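Ralf, proline/betaine transporter (Legionella pneumophila, PDB 4D7Q) probably acts as a guanine nucleotide exchange factor, here as an engineered chimera that joins the Sec7 domain of Legionella RalF to the capping domain of Rickettsia RalF. Local coordinates at residues A[45-48]-A[49-52]; A[54-58]-A[59-63]; A[164-167]-A[168-172]; A[221-224]-A[225-229]. The protein carries 2 engineered substitutions. All blocks are in the same frame, centred on the assembly; numbering follows the deposited sequence.

Interaction 1 (A[45-48]-A[49-52])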
loop_
_atom_site.group_PDB
_atom_site.type_symbol
_atom_site.label_atom_id
_atom_site.label_comp_id
_atom_site.label_asym_id
_atom_site.label_seq_id
_atom_site.Cartn_x
_atom_site.Cartn_y
_atom_site.Cartn_z
ATOM N N ASN A 45 -13.456 16.126 -4.380
ATOM C CA ASN A 45 -12.469 15.112 -4.777
ATOM C C ASN A 45 -11.350 15.666 -5.658
ATOM O O ASN A 45 -10.177 15.365 -5.415
ATOM C CB ASN A 45 -13.134 13.913 -5.410
ATOM C CG ASN A 45 -14.063 13.232 -4.463
ATOM O OD1 ASN A 45 -13.931 13.333 -3.229
ATOM N ND2 ASN A 45 -15.062 12.591 -5.023
ATOM N N GLU A 46 -11.723 16.525 -6.621
ATOM C CA GLU A 46 -10.794 17.203 -7.525
ATOM C C GLU A 46 -9.890 18.169 -6.769
ATOM O O GLU A 46 -8.699 18.234 -7.074
ATOM C CB GLU A 46 -11.537 17.906 -8.676
ATOM C CG GLU A 46 -12.288 16.933 -9.586
ATOM C CD GLU A 46 -13.685 16.525 -9.135
ATOM O OE1 GLU A 46 -14.128 16.961 -8.046
ATOM O OE2 GLU A 46 -14.341 15.766 -9.882
ATOM N N GLU A 47 -10.429 18.872 -5.746
ATOM C CA GLU A 47 -9.639 19.803 -4.937
ATOM C C GLU A 47 -8.580 19.092 -4.120
ATOM O O GLU A 47 -7.438 19.548 -4.085
ATOM C CB GLU A 47 -10.522 20.672 -4.030
ATOM C CG GLU A 47 -11.425 21.642 -4.782
ATOM C CD GLU A 47 -10.752 22.652 -5.692
ATOM O OE1 GLU A 47 -9.676 23.180 -5.328
ATOM O OE2 GLU A 47 -11.301 22.906 -6.785
ATOM N N ILE A 48 -8.945 17.972 -3.460
ATOM C CA ILE A 48 -7.996 17.183 -2.652
ATOM C C ILE A 48 -6.879 16.674 -3.571
ATOM O O ILE A 48 -5.692 16.843 -3.250
ATOM C CB ILE A 48 -8.708 16.027 -1.920
ATOM C CG1 ILE A 48 -9.794 16.558 -0.949
ATOM C CG2 ILE A 48 -7.685 15.136 -1.200
ATOM C CD1 ILE A 48 -10.828 15.489 -0.415
ATOM N N ALA A 49 -7.273 16.107 -4.737
ATOM C CA ALA A 49 -6.336 15.593 -5.743
ATOM C C ALA A 49 -5.370 16.674 -6.227
ATOM O O ALA A 49 -4.158 16.438 -6.256
ATOM C CB ALA A 49 -7.100 14.999 -6.926
ATOM N N GLU A 50 -5.896 17.860 -6.594
ATOM C CA GLU A 50 -5.064 18.968 -7.077
ATOM C C GLU A 50 -4.179 19.541 -5.983
ATOM O O GLU A 50 -3.062 19.964 -6.272
ATOM C CB GLU A 50 -5.897 20.070 -7.722
ATOM C CG GLU A 50 -6.473 19.678 -9.071
ATOM C CD GLU A 50 -7.759 20.399 -9.420
ATOM O OE1 GLU A 50 -8.059 21.427 -8.770
ATOM O OE2 GLU A 50 -8.475 19.924 -10.330
ATOM N N PHE A 51 -4.661 19.530 -4.727
ATOM C CA PHE A 51 -3.885 19.973 -3.560
ATOM C C PHE A 51 -2.645 19.087 -3.426
ATOM O O PHE A 51 -1.547 19.611 -3.280
ATOM C CB PHE A 51 -4.744 19.908 -2.277
ATOM C CG PHE A 51 -3.983 20.155 -0.994
ATOM C CD1 PHE A 51 -3.543 21.431 -0.662
ATOM C CD2 PHE A 51 -3.706 19.109 -0.118
ATOM C CE1 PHE A 51 -2.819 21.656 0.510
ATOM C CE2 PHE A 51 -3.020 19.345 1.084
ATOM C CZ PHE A 51 -2.561 20.614 1.373
ATOM N N PHE A 52 -2.814 17.744 -3.535
ATOM C CA PHE A 52 -1.696 16.789 -3.451
ATOM C C PHE A 52 -0.650 17.022 -4.547
ATOM O O PHE A 52 0.538 17.024 -4.246
ATOM C CB PHE A 52 -2.204 15.342 -3.497
ATOM C CG PHE A 52 -3.021 14.860 -2.314
ATOM C CD1 PHE A 52 -2.877 15.446 -1.056
ATOM C CD2 PHE A 52 -3.892 13.785 -2.444
ATOM C CE1 PHE A 52 -3.577 14.946 0.051
ATOM C CE2 PHE A 52 -4.580 13.279 -1.334
ATOM C CZ PHE A 52 -4.427 13.871 -0.099
#

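Interaction 2 (A[54-58]-A[59-63])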
loop_
_atom_site.group_PDB
_atom_site.type_symbol
_atom_site.label_atom_id
_atom_site.label_comp_id
_atom_site.label_asym_id
_atom_site.label_seq_id
_atom_site.Cartn_x
_atom_site.Cartn_y
_atom_site.Cartn_z
ATOM N N GLN A 54 -0.238 19.918 -6.564
ATOM C CA GLN A 54 0.275 21.278 -6.455
ATOM C C GLN A 54 1.127 21.560 -5.239
ATOM O O GLN A 54 2.102 22.301 -5.347
ATOM C CB GLN A 54 -0.843 22.305 -6.626
ATOM C CG GLN A 54 -1.353 22.334 -8.069
ATOM C CD GLN A 54 -2.710 22.960 -8.230
ATOM O OE1 GLN A 54 -2.984 24.064 -7.742
ATOM N NE2 GLN A 54 -3.565 22.292 -8.992
ATOM N N GLN A 55 0.776 20.981 -4.086
ATOM C CA GLN A 55 1.542 21.218 -2.857
ATOM C C GLN A 55 2.499 20.099 -2.484
ATOM O O GLN A 55 2.979 20.085 -1.350
ATOM C CB GLN A 55 0.585 21.538 -1.670
ATOM C CG GLN A 55 -0.316 22.743 -1.910
ATOM C CD GLN A 55 0.422 24.049 -2.120
ATOM O OE1 GLN A 55 1.588 24.236 -1.740
ATOM N NE2 GLN A 55 -0.250 24.982 -2.737
ATOM N N ARG A 56 2.803 19.169 -3.425
ATOM C CA ARG A 56 3.704 18.026 -3.199
ATOM C C ARG A 56 4.974 18.388 -2.388
ATOM O O ARG A 56 5.334 17.662 -1.469
ATOM C CB ARG A 56 4.089 17.368 -4.541
ATOM C CG ARG A 56 4.814 16.032 -4.378
ATOM C CD ARG A 56 5.263 15.460 -5.699
ATOM N NE ARG A 56 6.080 14.257 -5.528
ATOM C CZ ARG A 56 7.400 14.249 -5.341
ATOM N NH1 ARG A 56 8.074 15.390 -5.266
ATOM N NH2 ARG A 56 8.055 13.099 -5.230
ATOM N N LYS A 57 5.629 19.517 -2.720
ATOM C CA LYS A 57 6.857 20.002 -2.059
ATOM C C LYS A 57 6.672 20.247 -0.572
ATOM O O LYS A 57 7.634 20.152 0.186
ATOM C CB LYS A 57 7.304 21.348 -2.679
ATOM C CG LYS A 57 7.712 21.270 -4.143
ATOM C CD LYS A 57 7.995 22.648 -4.766
ATOM C CE LYS A 57 9.303 23.262 -4.329
ATOM N NZ LYS A 57 10.450 22.336 -4.519
ATOM N N ASN A 58 5.452 20.596 -0.164
ATOM C CA ASN A 58 5.153 21.044 1.197
ATOM C C ASN A 58 4.539 20.040 2.147
ATOM O O ASN A 58 4.433 20.306 3.345
ATOM C CB ASN A 58 4.266 22.284 1.100
ATOM C CG ASN A 58 4.910 23.418 0.317
ATOM O OD1 ASN A 58 4.273 24.060 -0.525
ATOM N ND2 ASN A 58 6.206 23.636 0.510
ATOM N N LEU A 59 4.146 18.887 1.621
ATOM C CA LEU A 59 3.408 17.902 2.387
ATOM C C LEU A 59 4.168 16.681 2.831
ATOM O O LEU A 59 5.200 16.344 2.275
ATOM C CB LEU A 59 2.176 17.492 1.564
ATOM C CG LEU A 59 1.199 18.630 1.186
ATOM C CD1 LEU A 59 0.191 18.149 0.154
ATOM C CD2 LEU A 59 0.481 19.180 2.418
ATOM N N ASP A 60 3.633 16.006 3.836
ATOM C CA ASP A 60 4.103 14.717 4.302
ATOM C C ASP A 60 3.566 13.765 3.203
ATOM O O ASP A 60 2.356 13.523 3.103
ATOM C CB ASP A 60 3.491 14.407 5.692
ATOM C CG ASP A 60 3.655 12.993 6.201
ATOM O OD1 ASP A 60 4.259 12.164 5.483
ATOM O OD2 ASP A 60 3.194 12.714 7.316
ATOM N N LEU A 61 4.477 13.323 2.323
ATOM C CA LEU A 61 4.200 12.467 1.173
ATOM C C LEU A 61 3.850 11.044 1.545
ATOM O O LEU A 61 3.164 10.347 0.800
ATOM C CB LEU A 61 5.350 12.528 0.159
ATOM C CG LEU A 61 5.565 13.896 -0.502
ATOM C CD1 LEU A 61 6.538 13.782 -1.665
ATOM C CD2 LEU A 61 4.229 14.492 -0.992
ATOM N N GLU A 62 4.288 10.617 2.711
ATOM C CA GLU A 62 3.929 9.314 3.204
ATOM C C GLU A 62 2.413 9.324 3.452
ATOM O O GLU A 62 1.738 8.362 3.074
ATOM C CB GLU A 62 4.674 9.024 4.493
ATOM C CG GLU A 62 6.181 9.164 4.372
ATOM C CD GLU A 62 6.965 8.296 5.331
ATOM O OE1 GLU A 62 6.409 7.919 6.386
ATOM O OE2 GLU A 62 8.136 7.983 5.020
ATOM N N ALA A 63 1.887 10.422 4.048
ATOM C CA ALA A 63 0.460 10.617 4.370
ATOM C C ALA A 63 -0.365 10.835 3.120
ATOM O O ALA A 63 -1.498 10.337 3.029
ATOM C CB ALA A 63 0.301 11.792 5.318
#

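Interaction 3 (A[164-167]-A[168-172]). Engineered in segment 164-167: Tyr-166 (natural residue Asp).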
loop_
_atom_site.group_PDB
_atom_site.type_symbol
_atom_site.label_atom_id
_atom_site.label_comp_id
_atom_site.label_asym_id
_atom_site.label_seq_id
_atom_site.Cartn_x
_atom_site.Cartn_y
_atom_site.Cartn_z
ATOM N N THR A 164 16.901 -11.871 -19.385
ATOM C CA THR A 164 17.273 -11.304 -20.667
ATOM C C THR A 164 16.036 -10.901 -21.440
ATOM O O THR A 164 14.961 -11.150 -21.012
ATOM C CB THR A 164 18.002 -12.353 -21.517
ATOM O OG1 THR A 164 17.175 -13.490 -21.690
ATOM C CG2 THR A 164 19.263 -12.787 -20.859
ATOM N N VAL A 165 16.218 -10.293 -22.591
ATOM C CA VAL A 165 15.092 -9.927 -23.416
ATOM C C VAL A 165 14.311 -11.169 -23.870
ATOM O O VAL A 165 13.111 -11.165 -23.800
ATOM C CB VAL A 165 15.442 -8.974 -24.562
ATOM C CG1 VAL A 165 16.397 -9.600 -25.532
ATOM C CG2 VAL A 165 14.204 -8.471 -25.261
ATOM N N TYR A 166 15.012 -12.225 -24.273
ATOM C CA TYR A 166 14.381 -13.497 -24.626
ATOM C C TYR A 166 13.622 -14.061 -23.437
ATOM O O TYR A 166 12.529 -14.593 -23.612
ATOM C CB TYR A 166 15.408 -14.548 -25.118
ATOM C CG TYR A 166 14.731 -15.841 -25.538
ATOM C CD1 TYR A 166 13.771 -15.853 -26.550
ATOM C CD2 TYR A 166 14.991 -17.037 -24.874
ATOM C CE1 TYR A 166 13.124 -17.031 -26.923
ATOM C CE2 TYR A 166 14.364 -18.228 -25.253
ATOM C CZ TYR A 166 13.429 -18.216 -26.280
ATOM O OH TYR A 166 12.769 -19.360 -26.658
ATOM N N GLY A 167 14.234 -13.979 -22.247
ATOM C CA GLY A 167 13.668 -14.483 -21.006
ATOM C C GLY A 167 12.391 -13.751 -20.679
ATOM O O GLY A 167 11.416 -14.365 -20.241
ATOM N N LEU A 168 12.374 -12.436 -20.959
ATOM C CA LEU A 168 11.202 -11.597 -20.705
ATOM C C LEU A 168 10.035 -11.990 -21.600
ATOM O O LEU A 168 8.917 -12.099 -21.102
ATOM C CB LEU A 168 11.527 -10.093 -20.828
ATOM C CG LEU A 168 10.344 -9.132 -20.524
ATOM C CD1 LEU A 168 9.869 -9.241 -19.054
ATOM C CD2 LEU A 168 10.644 -7.705 -20.947
ATOM N N LYS A 169 10.316 -12.267 -22.894
ATOM C CA LYS A 169 9.305 -12.709 -23.872
ATOM C C LYS A 169 8.713 -14.053 -23.454
ATOM O O LYS A 169 7.494 -14.214 -23.459
ATOM C CB LYS A 169 9.923 -12.805 -25.279
ATOM C CG LYS A 169 10.212 -11.432 -25.914
ATOM C CD LYS A 169 11.248 -11.588 -27.004
ATOM C CE LYS A 169 11.343 -10.375 -27.883
ATOM N NZ LYS A 169 12.331 -10.597 -28.971
ATOM N N ARG A 170 9.569 -14.999 -23.039
ATOM C CA ARG A 170 9.113 -16.324 -22.564
ATOM C C ARG A 170 8.283 -16.136 -21.293
ATOM O O ARG A 170 7.241 -16.740 -21.138
ATOM C CB ARG A 170 10.327 -17.243 -22.254
ATOM C CG ARG A 170 11.081 -17.753 -23.472
ATOM C CD ARG A 170 10.336 -18.820 -24.235
ATOM N NE ARG A 170 10.280 -20.105 -23.528
ATOM C CZ ARG A 170 9.778 -21.216 -24.054
ATOM N NH1 ARG A 170 9.285 -21.210 -25.285
ATOM N NH2 ARG A 170 9.756 -22.338 -23.352
ATOM N N ASN A 171 8.716 -15.226 -20.415
ATOM C CA ASN A 171 8.036 -14.944 -19.149
ATOM C C ASN A 171 6.622 -14.369 -19.271
ATOM O O ASN A 171 5.805 -14.579 -18.369
ATOM C CB ASN A 171 8.912 -14.023 -18.284
ATOM C CG ASN A 171 8.413 -13.950 -16.869
ATOM O OD1 ASN A 171 8.633 -14.849 -16.050
ATOM N ND2 ASN A 171 7.622 -12.945 -16.611
ATOM N N LEU A 172 6.346 -13.605 -20.336
ATOM C CA LEU A 172 5.066 -12.931 -20.551
ATOM C C LEU A 172 4.103 -13.646 -21.520
ATOM O O LEU A 172 3.033 -13.118 -21.808
ATOM C CB LEU A 172 5.285 -11.447 -20.937
ATOM C CG LEU A 172 5.836 -10.563 -19.813
ATOM C CD1 LEU A 172 6.368 -9.253 -20.355
ATOM C CD2 LEU A 172 4.811 -10.369 -18.686
#

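Interaction 4 (A[221-224]-A[225-229])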
loop_
_atom_site.group_PDB
_atom_site.type_symbol
_atom_site.label_atom_id
_atom_site.label_comp_id
_atom_site.label_asym_id
_atom_site.label_seq_id
_atom_site.Cartn_x
_atom_site.Cartn_y
_atom_site.Cartn_z
ATOM N N THR A 221 4.262 -16.496 19.386
ATOM C CA THR A 221 2.952 -16.073 18.875
ATOM C C THR A 221 2.922 -16.162 17.339
ATOM O O THR A 221 1.939 -16.645 16.766
ATOM C CB THR A 221 2.573 -14.677 19.390
ATOM O OG1 THR A 221 2.862 -14.609 20.785
ATOM C CG2 THR A 221 1.090 -14.352 19.157
ATOM N N PHE A 222 3.995 -15.701 16.679
ATOM C CA PHE A 222 4.072 -15.792 15.226
ATOM C C PHE A 222 4.199 -17.253 14.785
ATOM O O PHE A 222 3.563 -17.633 13.795
ATOM C CB PHE A 222 5.205 -14.941 14.655
ATOM C CG PHE A 222 5.186 -14.852 13.146
ATOM C CD1 PHE A 222 4.252 -14.054 12.492
ATOM C CD2 PHE A 222 6.118 -15.544 12.383
ATOM C CE1 PHE A 222 4.254 -13.954 11.099
ATOM C CE2 PHE A 222 6.120 -15.440 10.986
ATOM C CZ PHE A 222 5.188 -14.652 10.353
ATOM N N LYS A 223 4.983 -18.080 15.537
ATOM C CA LYS A 223 5.144 -19.518 15.260
ATOM C C LYS A 223 3.763 -20.189 15.167
ATOM O O LYS A 223 3.483 -20.895 14.202
ATOM C CB LYS A 223 5.979 -20.208 16.355
ATOM C CG LYS A 223 6.160 -21.715 16.118
ATOM C CD LYS A 223 6.385 -22.499 17.404
ATOM C CE LYS A 223 7.844 -22.655 17.753
ATOM N NZ LYS A 223 8.025 -23.307 19.076
ATOM N N GLN A 224 2.905 -19.931 16.165
ATOM C CA GLN A 224 1.559 -20.484 16.257
ATOM C C GLN A 224 0.652 -19.961 15.143
ATOM O O GLN A 224 0.010 -20.760 14.458
ATOM C CB GLN A 224 0.972 -20.223 17.647
ATOM C CG GLN A 224 1.659 -21.040 18.734
ATOM C CD GLN A 224 1.069 -20.761 20.081
ATOM O OE1 GLN A 224 1.454 -19.816 20.773
ATOM N NE2 GLN A 224 0.094 -21.560 20.464
ATOM N N LEU A 225 0.649 -18.634 14.919
ATOM C CA LEU A 225 -0.142 -18.015 13.861
ATOM C C LEU A 225 0.223 -18.590 12.501
ATOM O O LEU A 225 -0.662 -19.037 11.775
ATOM C CB LEU A 225 0.007 -16.478 13.885
ATOM C CG LEU A 225 -0.681 -15.689 12.766
ATOM C CD1 LEU A 225 -2.203 -15.899 12.768
ATOM C CD2 LEU A 225 -0.338 -14.224 12.857
ATOM N N ASN A 226 1.528 -18.643 12.198
ATOM C CA ASN A 226 2.055 -19.180 10.952
ATOM C C ASN A 226 1.679 -20.667 10.742
ATOM O O ASN A 226 1.362 -21.044 9.615
ATOM C CB ASN A 226 3.565 -18.944 10.856
ATOM C CG ASN A 226 4.171 -19.506 9.599
ATOM O OD1 ASN A 226 3.806 -19.123 8.483
ATOM N ND2 ASN A 226 5.072 -20.467 9.752
ATOM N N GLN A 227 1.698 -21.495 11.829
ATOM C CA GLN A 227 1.303 -22.912 11.786
ATOM C C GLN A 227 -0.149 -23.058 11.295
ATOM O O GLN A 227 -0.415 -23.941 10.483
ATOM C CB GLN A 227 1.462 -23.579 13.156
ATOM C CG GLN A 227 2.885 -24.035 13.449
ATOM C CD GLN A 227 3.109 -24.505 14.871
ATOM O OE1 GLN A 227 2.239 -24.397 15.750
ATOM N NE2 GLN A 227 4.300 -25.034 15.129
ATOM N N PHE A 228 -1.076 -22.181 11.759
ATOM C CA PHE A 228 -2.472 -22.217 11.301
ATOM C C PHE A 228 -2.545 -21.912 9.819
ATOM O O PHE A 228 -3.265 -22.590 9.090
ATOM C CB PHE A 228 -3.365 -21.235 12.075
ATOM C CG PHE A 228 -3.542 -21.530 13.544
ATOM C CD1 PHE A 228 -4.038 -22.760 13.969
ATOM C CD2 PHE A 228 -3.284 -20.553 14.500
ATOM C CE1 PHE A 228 -4.195 -23.031 15.325
ATOM C CE2 PHE A 228 -3.440 -20.825 15.854
ATOM C CZ PHE A 228 -3.901 -22.056 16.260
ATOM N N LEU A 229 -1.789 -20.897 9.377
ATOM C CA LEU A 229 -1.728 -20.485 7.975
ATOM C C LEU A 229 -1.157 -21.589 7.087
ATOM O O LEU A 229 -1.796 -21.959 6.107
ATOM C CB LEU A 229 -0.939 -19.168 7.813
ATOM C CG LEU A 229 -1.524 -17.914 8.503
ATOM C CD1 LEU A 229 -0.785 -16.670 8.076
ATOM C CD2 LEU A 229 -3.006 -17.754 8.224
HETATM O O HOH W 1 -0.513 -23.274 15.948
#

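Interaction 1 (A[45-48]-A[49-52])
With CG2 anti to the backbone N and CG1 swung beside it (chi1 -61°), Ile-48 directs its CG2 methyl along helix 44-54 toward Phe-52, whose chi1 of -67° lays the ring back over the preceding turn. This i to i+4 pair belongs to the all-helical Sec7 part of the chimera. The two side chains run alongside and point the same way; Ile-48 CG2 comes from above the ring at its CE2-CZ side, 3.6 Å from Phe-52 CE2. Ile-48 O lies over the same face, 3.4 Å above the plane and toward the rim, and also accepts from Phe-52 N at 3.0 Å. Phe-51 takes a different rotamer, CG anti to N (chi1 172°), and its ring leaves this turn for Ile-18 and Ile-19 of helix 15-24. Ile-30 of helix 26-40 touches both Ile-48 and Phe-52, and helix 73-84 adds Val-78 and Phe-82 respectively, packing this side between the two helices. The polar side carries acids: Glu-46 OE1 is hydrogen-bonded to Ser-43 OG, and the carboxylates of Glu-47 and Glu-50 stand nearly perpendicular. Their like charges probably disfavour a closer approach than the 4.1 Å between Glu-47 OE2 and Glu-50 OE1.

Interaction 2 (A[54-58]-A[59-63])
The guanidinium of Arg-56 carries the CD1 methyl of Leu-61 on one face, 3.8 Å above the plane and over its centre, and its NE and NH2 groups turn to backbone carbonyls: NE donates to Thr-103 O, and NH2 makes a weak bond to Lys-102 O. This is the interhelical turn of the Sec7 part of the chimera, where the chain leaves helix 44-54 and is capped into helix 61-68. The arginine is stretched from CG to NE, with CG anti to the backbone N (chi1 -170°), and Leu-61 crosses it at about a right angle. Both leucine methyls take part: CD1 lies over the flat group, whereas CD2 rests against the base of the arginine side chain and its backbone carbonyl, 3.8 Å from Arg-56 CG and 3.4 Å from Arg-56 O.

A second apolar contact lies at the helix exit. Gln-55, the first residue to leave helical backbone angles, offers its CB to Leu-59 CD1 at 3.9 Å, and its carbonyl oxygen accepts from Asn-58 N at 2.8 Å, which closes the turn. Leu-59 is buried against Phe-22 of helix 15-24, and Asn-23 of the same helix grips the link through its side chain, donating to Asn-58 O and accepting from Asp-60 N.

Asp-60 then serves as the N-cap of helix 61-68. Its OD1 accepts two weak bonds from first-turn amides, one from Glu-62 N at 3.2 Å and a straighter one from Ala-63 N at 3.3 Å.

Interaction 3 (A[164-167]-A[168-172])
A CH-pi contact joins Tyr-166 to Arg-170, one turn apart on the short helix 165-171 of the Sec7 part. Arg-170 CG lies over one face of the ring, 3.9 Å from its centroid and 22° off the normal, displaced toward the CZ side. Tyr-166 is an engineered residue that replaces an aspartate. Its ring rises beside the arginine because CG stands anti to the backbone N (chi1 -178°), and the two chains run alongside, pointing the same way. Arg-170 bends at chi2 and chi3, which brings CD to 3.5 Å from Tyr-166 OH and leaves the guanidinium 21° from parallel to the ring, beyond the hydroxyl.

Among the hydrogen bonds, Thr-164 supplies both the N-cap and the first helical carbonyl. Its OG1 accepts from Gly-167 N at 3.0 Å, and its O accepts from Leu-168 N at 2.9 Å. The i to i+4 series continues through Lys-169 and Arg-170 to Asn-171, whose N reaches Gly-167 O at 2.8 Å.

Of the remaining contacts, the apolar one faces inward: Leu-168 packs on Leu-189 and Tyr-190 of helix 183-195. The charged one extends to the same helix, since Lys-169, extended beyond CG, runs past Val-165, its CE 4.3 Å from Val-165 CG2, and its NZ forms a salt bridge with Glu-187 OE2.

Interaction 4 (A[221-224]-A[225-229])
Helix 220-230 belongs to the Rickettsia capping domain of the chimera and packs against the antiparallel sheet of that domain, with Lys-223 and Gln-227 side by side on one flank. The two chains point the same way. Lys-223 has CG anti to N (chi1 179°), and this carbon approaches Gln-227 NE2 at 3.9 Å, so the lysine contributes its aliphatic stem to the amide. Gln-227 in turn folds its own CG back over the preceding turn, 3.3 Å from Lys-223 O, the oxygen that accepts from Gln-227 N.

A water links the next turn. It donates both to Gln-224 O and to Gln-227 OE1, each at 3.0 Å, and lies over one face of the Phe-228 ring, offset toward the rim. Gln-224 O therefore has two donors, the water and Phe-228 N at 3.2 Å, while Phe-228 CD2 comes to 3.3 Å from the same oxygen.

On another side of the helix, Asn-226 CB approaches Phe-222 CE2 obliquely at 4.3 Å, one turn along, and Asn-226 N donates to Phe-222 O at 2.8 Å. The polar end of Asn-226 is held from outside: OD1 accepts from Lys-284 NZ. Thr-221 OG1 bonds to Ser-325 O, and Leu-225 and Leu-229 both press on Val-282 of strand 277-283. With these leucines turned to the strand and Lys-223 and Gln-227 on another side, the contact is consistent with an amphipathic alpha-helix laid on a beta-sheet.

From the N terminus the four contacts follow in series, each bridging adjacent segments; none nests in or crosses another. Interaction 1 stays within helix 44-54, and interaction 2 turns the chain from that helix into helix 61-68. These two touch directly, Phe-51 CZ lying 3.5 Å from Leu-59 CD2, which joins helix and turn into one apolar patch beside helix 15-24. Interaction 3 spans helix 165-171 from its N-cap onward, in the same Sec7 part, about 40 Å from interaction 1 between centres. Interaction 4 alone lies in the capping domain, across the chain's centre from interactions 1 and 2, its nearest atoms about 22 Å from those of interaction 2.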